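ParB-like N-terminal domain-containing protein (PDB 1VK1) is of unknown detailed function but probably binds ATP and acts as a kinase, with a ParB-like N-terminal domain and a serine-kinase-like C-terminal domain. Local coordinates at residues A[47-59]-A[66-78]. Numbering follows the deposited sequence.
Sequences SGIFWKPMLLAKI and LIVDGHHRWAGLQ. With PO4 (phosphate ion), chain B.
Arg73 reaches across from the first turn of helix 71-80 to the loop before strand 54-58, where its NH2 donates to Pro53 O at 3.0 Å, from above the carbonyl plane. The same NH2 makes a straight salt bridge to Asp69 OD2 (3.1 Å, 172° at the hydrogen), which lies in the guanidinium plane, and water 1 links that carboxylate oxygen to Pro53 O. The guanidinium is sandwiched between Gly70 CA over one face and Lys52 CD, 3.7 Å from NH1, over the other. A leucine in place of Arg73 would probably leave Pro53 O and the Asp69 carboxylate without this shared donor and Lys52 without the flat group beneath its chain. Bends at chi2 and chi3 (-66° and -61°) fold Met54 back so that CE rests 3.3 Å from Gly70 O and also meets Ile67 and Trp74. Further along, Leu55 O accepts from both Val68 N and Asp69 N, a classic beta bulge in the antiparallel pairing that continues to Ala57 and Leu66. Just past the bulge, Gly70 is the N-cap, and a phosphate, probably from the crystallisation liquor, sits at the helix start: O4 takes Gly70 N, His71 N and His71 ND1, while O2 takes His72 N and His72 ND1 (2.6 Å). Gly70-His71-His72-Arg73 forms the GxxR motif of the ParB/sulfiredoxin fold, whose helix start binds phosphate; the ion is consistent with a nucleotide-phosphate site here. Strand 84-90 flanks strand 54-58 opposite this hairpin partner, helix 34-47 packs on Phe50 and Arg73, and helix 205-213 covers Ile59 and Leu66.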
loop_
_atom_site.group_PDB
_atom_site.type_symbol
_atom_site.label_atom_id
_atom_site.label_comp_id
_atom_site.label_asym_id
_atom_site.label_seq_id
_atom_site.Cartn_x
_atom_site.Cartn_y
_atom_site.Cartn_z
ATOM N N SER A 47 -12.403 -10.790 16.068
ATOM C CA SER A 47 -11.594 -10.795 17.281
ATOM C C SER A 47 -12.063 -9.783 18.300
ATOM O O SER A 47 -11.797 -9.922 19.489
ATOM C CB SER A 47 -10.137 -10.524 16.960
ATOM O OG SER A 47 -9.952 -9.152 16.603
ATOM N N GLY A 48 -12.730 -8.731 17.834
ATOM C CA GLY A 48 -13.109 -7.619 18.693
ATOM C C GLY A 48 -11.986 -6.719 19.166
ATOM O O GLY A 48 -12.207 -5.879 20.019
ATOM N N ILE A 49 -10.775 -6.864 18.604
ATOM C CA ILE A 49 -9.605 -6.146 19.098
ATOM C C ILE A 49 -8.885 -5.456 17.951
ATOM O O ILE A 49 -8.649 -6.064 16.915
ATOM C CB ILE A 49 -8.630 -7.121 19.816
ATOM C CG1 ILE A 49 -9.296 -7.741 21.070
ATOM C CG2 ILE A 49 -7.332 -6.428 20.211
ATOM C CD1 ILE A 49 -9.617 -6.761 22.195
ATOM N N PHE A 50 -8.562 -4.186 18.155
ATOM C CA PHE A 50 -7.725 -3.415 17.249
ATOM C C PHE A 50 -6.346 -3.372 17.865
ATOM O O PHE A 50 -6.164 -2.845 18.950
ATOM C CB PHE A 50 -8.334 -2.002 17.130
ATOM C CG PHE A 50 -7.709 -1.156 16.066
ATOM C CD1 PHE A 50 -8.174 -1.178 14.772
ATOM C CD2 PHE A 50 -6.649 -0.326 16.358
ATOM C CE1 PHE A 50 -7.592 -0.389 13.796
ATOM C CE2 PHE A 50 -6.071 0.469 15.350
ATOM C CZ PHE A 50 -6.539 0.423 14.102
ATOM N N TRP A 51 -5.376 -3.952 17.190
ATOM C CA TRP A 51 -4.058 -4.140 17.830
ATOM C C TRP A 51 -2.886 -3.457 17.167
ATOM O O TRP A 51 -1.768 -3.504 17.708
ATOM C CB TRP A 51 -3.762 -5.610 18.045
ATOM C CG TRP A 51 -3.836 -6.418 16.867
ATOM C CD1 TRP A 51 -4.909 -7.174 16.455
ATOM C CD2 TRP A 51 -2.777 -6.687 15.925
ATOM N NE1 TRP A 51 -4.588 -7.853 15.302
ATOM C CE2 TRP A 51 -3.288 -7.576 14.964
ATOM C CE3 TRP A 51 -1.447 -6.256 15.792
ATOM C CZ2 TRP A 51 -2.533 -8.035 13.895
ATOM C CZ3 TRP A 51 -0.706 -6.725 14.722
ATOM C CH2 TRP A 51 -1.255 -7.595 13.796
ATOM N N LYS A 52 -3.100 -2.860 16.008
ATOM C CA LYS A 52 -2.003 -2.258 15.268
ATOM C C LYS A 52 -2.294 -0.778 15.088
ATOM O O LYS A 52 -3.177 -0.419 14.289
ATOM C CB LYS A 52 -1.827 -2.941 13.895
ATOM C CG LYS A 52 -0.495 -2.628 13.242
ATOM C CD LYS A 52 -0.277 -3.417 11.941
ATOM C CE LYS A 52 1.044 -3.020 11.268
ATOM N NZ LYS A 52 1.361 -3.868 10.072
ATOM N N PRO A 53 -1.576 0.106 15.800
ATOM C CA PRO A 53 -1.941 1.529 15.773
ATOM C C PRO A 53 -1.759 2.122 14.388
ATOM O O PRO A 53 -0.894 1.688 13.628
ATOM C CB PRO A 53 -0.960 2.172 16.756
ATOM C CG PRO A 53 0.216 1.259 16.770
ATOM C CD PRO A 53 -0.371 -0.138 16.628
ATOM N N MET A 54 -2.568 3.110 14.068
ATOM C CA MET A 54 -2.298 3.941 12.917
ATOM C C MET A 54 -0.954 4.610 13.102
ATOM O O MET A 54 -0.585 4.941 14.223
ATOM C CB MET A 54 -3.350 5.033 12.800
ATOM C CG MET A 54 -4.794 4.551 12.616
ATOM S SD MET A 54 -5.076 3.689 11.018
ATOM C CE MET A 54 -4.646 5.029 9.883
ATOM N N LEU A 55 -0.241 4.837 12.010
ATOM C CA LEU A 55 0.902 5.761 12.007
ATOM C C LEU A 55 0.492 6.977 11.222
ATOM O O LEU A 55 0.038 6.850 10.078
ATOM C CB LEU A 55 2.161 5.138 11.370
ATOM C CG LEU A 55 2.629 3.836 11.998
ATOM C CD1 LEU A 55 3.906 3.334 11.285
ATOM C CD2 LEU A 55 2.837 3.967 13.491
ATOM N N LEU A 56 0.620 8.149 11.861
ATOM C CA LEU A 56 0.169 9.408 11.315
ATOM C C LEU A 56 1.263 10.448 11.382
ATOM O O LEU A 56 2.171 10.357 12.201
ATOM C CB LEU A 56 -1.006 9.948 12.137
ATOM C CG LEU A 56 -2.246 9.061 12.261
ATOM C CD1 LEU A 56 -3.278 9.797 13.140
ATOM C CD2 LEU A 56 -2.840 8.698 10.936
ATOM N N ALA A 57 1.135 11.482 10.564
ATOM C CA ALA A 57 1.996 12.668 10.638
ATOM C C ALA A 57 1.149 13.888 10.367
ATOM O O ALA A 57 0.337 13.892 9.450
ATOM C CB ALA A 57 3.120 12.588 9.632
ATOM N N LYS A 58 1.321 14.937 11.141
ATOM C CA LYS A 58 0.521 16.132 10.920
ATOM C C LYS A 58 0.885 16.786 9.579
ATOM O O LYS A 58 2.051 16.894 9.210
ATOM C CB LYS A 58 0.656 17.136 12.096
ATOM C CG LYS A 58 -0.261 18.400 11.948
ATOM C CD LYS A 58 -0.517 19.134 13.263
ATOM C CE LYS A 58 -1.708 18.547 14.028
ATOM N NZ LYS A 58 -2.160 19.449 15.114
ATOM N N ILE A 59 -0.127 17.228 8.862
ATOM C CA ILE A 59 0.061 17.990 7.631
ATOM C C ILE A 59 0.267 19.464 8.032
ATOM O O ILE A 59 -0.589 20.056 8.676
ATOM C CB ILE A 59 -1.134 17.820 6.711
ATOM C CG1 ILE A 59 -1.267 16.348 6.281
ATOM C CG2 ILE A 59 -0.993 18.712 5.484
ATOM C CD1 ILE A 59 -2.585 16.022 5.640
ATOM N N LEU A 66 -1.664 13.153 7.721
ATOM C CA LEU A 66 -1.309 12.171 6.724
ATOM C C LEU A 66 -1.352 10.796 7.341
ATOM O O LEU A 66 -0.726 10.561 8.361
ATOM C CB LEU A 66 0.114 12.475 6.240
ATOM C CG LEU A 66 0.809 11.415 5.380
ATOM C CD1 LEU A 66 0.093 11.210 4.043
ATOM C CD2 LEU A 66 2.267 11.794 5.183
ATOM N N ILE A 67 -2.067 9.867 6.702
ATOM C CA ILE A 67 -1.953 8.467 7.045
ATOM C C ILE A 67 -0.613 7.994 6.491
ATOM O O ILE A 67 -0.412 7.969 5.300
ATOM C CB ILE A 67 -3.105 7.624 6.469
ATOM C CG1 ILE A 67 -4.454 8.031 7.105
ATOM C CG2 ILE A 67 -2.816 6.143 6.701
ATOM C CD1 ILE A 67 -5.656 7.401 6.437
ATOM N N VAL A 68 0.285 7.608 7.383
ATOM C CA VAL A 68 1.580 7.037 6.997
ATOM C C VAL A 68 1.367 5.541 6.775
ATOM O O VAL A 68 1.727 5.009 5.755
ATOM C CB VAL A 68 2.655 7.357 8.044
ATOM C CG1 VAL A 68 3.940 6.639 7.729
ATOM C CG2 VAL A 68 2.883 8.849 8.101
ATOM N N ASP A 69 0.766 4.880 7.758
ATOM C CA ASP A 69 0.449 3.475 7.688
ATOM C C ASP A 69 -0.907 3.233 8.310
ATOM O O ASP A 69 -1.186 3.727 9.394
ATOM C CB ASP A 69 1.513 2.636 8.439
ATOM C CG ASP A 69 1.261 1.178 8.310
ATOM O OD1 ASP A 69 1.206 0.682 7.159
ATOM O OD2 ASP A 69 1.046 0.454 9.291
ATOM N N GLY A 70 -1.728 2.453 7.622
ATOM C CA GLY A 70 -3.038 2.058 8.131
ATOM C C GLY A 70 -4.232 2.454 7.284
ATOM O O GLY A 70 -5.333 2.585 7.806
ATOM N N HIS A 71 -4.071 2.582 5.974
ATOM C CA HIS A 71 -5.189 2.929 5.106
ATOM C C HIS A 71 -6.351 1.958 5.211
ATOM O O HIS A 71 -7.502 2.372 5.269
ATOM C CB HIS A 71 -4.752 3.025 3.632
ATOM C CG HIS A 71 -3.847 4.173 3.345
ATOM N ND1 HIS A 71 -2.482 4.129 3.565
ATOM C CD2 HIS A 71 -4.111 5.416 2.873
ATOM C CE1 HIS A 71 -1.965 5.304 3.224
ATOM N NE2 HIS A 71 -2.930 6.103 2.823
ATOM N N HIS A 72 -6.066 0.661 5.221
ATOM C CA HIS A 72 -7.127 -0.330 5.265
ATOM C C HIS A 72 -7.810 -0.358 6.615
ATOM O O HIS A 72 -9.037 -0.557 6.684
ATOM C CB HIS A 72 -6.619 -1.704 4.824
ATOM C CG HIS A 72 -6.185 -1.727 3.395
ATOM N ND1 HIS A 72 -4.927 -1.346 2.992
ATOM C CD2 HIS A 72 -6.867 -2.033 2.272
ATOM C CE1 HIS A 72 -4.860 -1.449 1.672
ATOM N NE2 HIS A 72 -6.021 -1.865 1.215
ATOM N N ARG A 73 -7.045 -0.143 7.683
ATOM C CA ARG A 73 -7.604 -0.016 9.032
ATOM C C ARG A 73 -8.509 1.198 9.173
ATOM O O ARG A 73 -9.638 1.100 9.662
ATOM C CB ARG A 73 -6.464 0.032 10.064
ATOM C CG ARG A 73 -5.635 -1.260 10.067
ATOM C CD ARG A 73 -4.633 -1.436 11.189
ATOM N NE ARG A 73 -3.578 -0.470 11.329
ATOM C CZ ARG A 73 -2.414 -0.437 10.645
ATOM N NH1 ARG A 73 -2.153 -1.255 9.627
ATOM N NH2 ARG A 73 -1.536 0.470 10.973
ATOM N N TRP A 74 -8.050 2.349 8.690
ATOM C CA TRP A 74 -8.856 3.571 8.695
ATOM C C TRP A 74 -10.130 3.403 7.886
ATOM O O TRP A 74 -11.232 3.701 8.367
ATOM C CB TRP A 74 -8.002 4.736 8.143
ATOM C CG TRP A 74 -8.747 5.942 7.692
ATOM C CD1 TRP A 74 -9.226 6.960 8.462
ATOM C CD2 TRP A 74 -9.000 6.312 6.338
ATOM N NE1 TRP A 74 -9.806 7.921 7.658
ATOM C CE2 TRP A 74 -9.672 7.542 6.353
ATOM C CE3 TRP A 74 -8.714 5.723 5.092
ATOM C CZ2 TRP A 74 -10.061 8.195 5.166
ATOM C CZ3 TRP A 74 -9.107 6.358 3.938
ATOM C CH2 TRP A 74 -9.764 7.580 3.985
ATOM N N ALA A 75 -10.003 2.894 6.671
ATOM C CA ALA A 75 -11.148 2.767 5.800
ATOM C C ALA A 75 -12.128 1.720 6.335
ATOM O O ALA A 75 -13.344 1.898 6.239
ATOM C CB ALA A 75 -10.703 2.417 4.376
ATOM N N GLY A 76 -11.611 0.630 6.901
ATOM C CA GLY A 76 -12.472 -0.385 7.478
ATOM C C GLY A 76 -13.238 0.132 8.680
ATOM O O GLY A 76 -14.440 -0.115 8.820
ATOM N N LEU A 77 -12.560 0.873 9.539
ATOM C CA LEU A 77 -13.216 1.474 10.681
ATOM C C LEU A 77 -14.277 2.482 10.249
ATOM O O LEU A 77 -15.354 2.536 10.845
ATOM C CB LEU A 77 -12.191 2.125 11.613
ATOM C CG LEU A 77 -11.309 1.174 12.428
ATOM C CD1 LEU A 77 -10.299 1.978 13.201
ATOM C CD2 LEU A 77 -12.111 0.217 13.335
ATOM N N GLN A 78 -13.980 3.295 9.249
ATOM C CA GLN A 78 -14.978 4.228 8.742
ATOM C C GLN A 78 -16.181 3.478 8.200
ATOM O O GLN A 78 -17.327 3.849 8.486
ATOM C CB GLN A 78 -14.399 5.191 7.692
ATOM C CG GLN A 78 -13.484 6.267 8.337
ATOM C CD GLN A 78 -13.408 7.543 7.584
ATOM O OE1 GLN A 78 -13.439 8.644 8.170
ATOM N NE2 GLN A 78 -13.255 7.433 6.312
HETATM P P PO4 B . -1.893 0.490 4.094
HETATM O O1 PO4 B . -2.200 0.863 2.531
HETATM O O2 PO4 B . -3.244 -0.131 4.637
HETATM O O3 PO4 B . -0.793 -0.512 4.111
HETATM O O4 PO4 B . -1.551 1.768 4.834
HETATM O O HOH W 1 1.180 0.476 12.116
#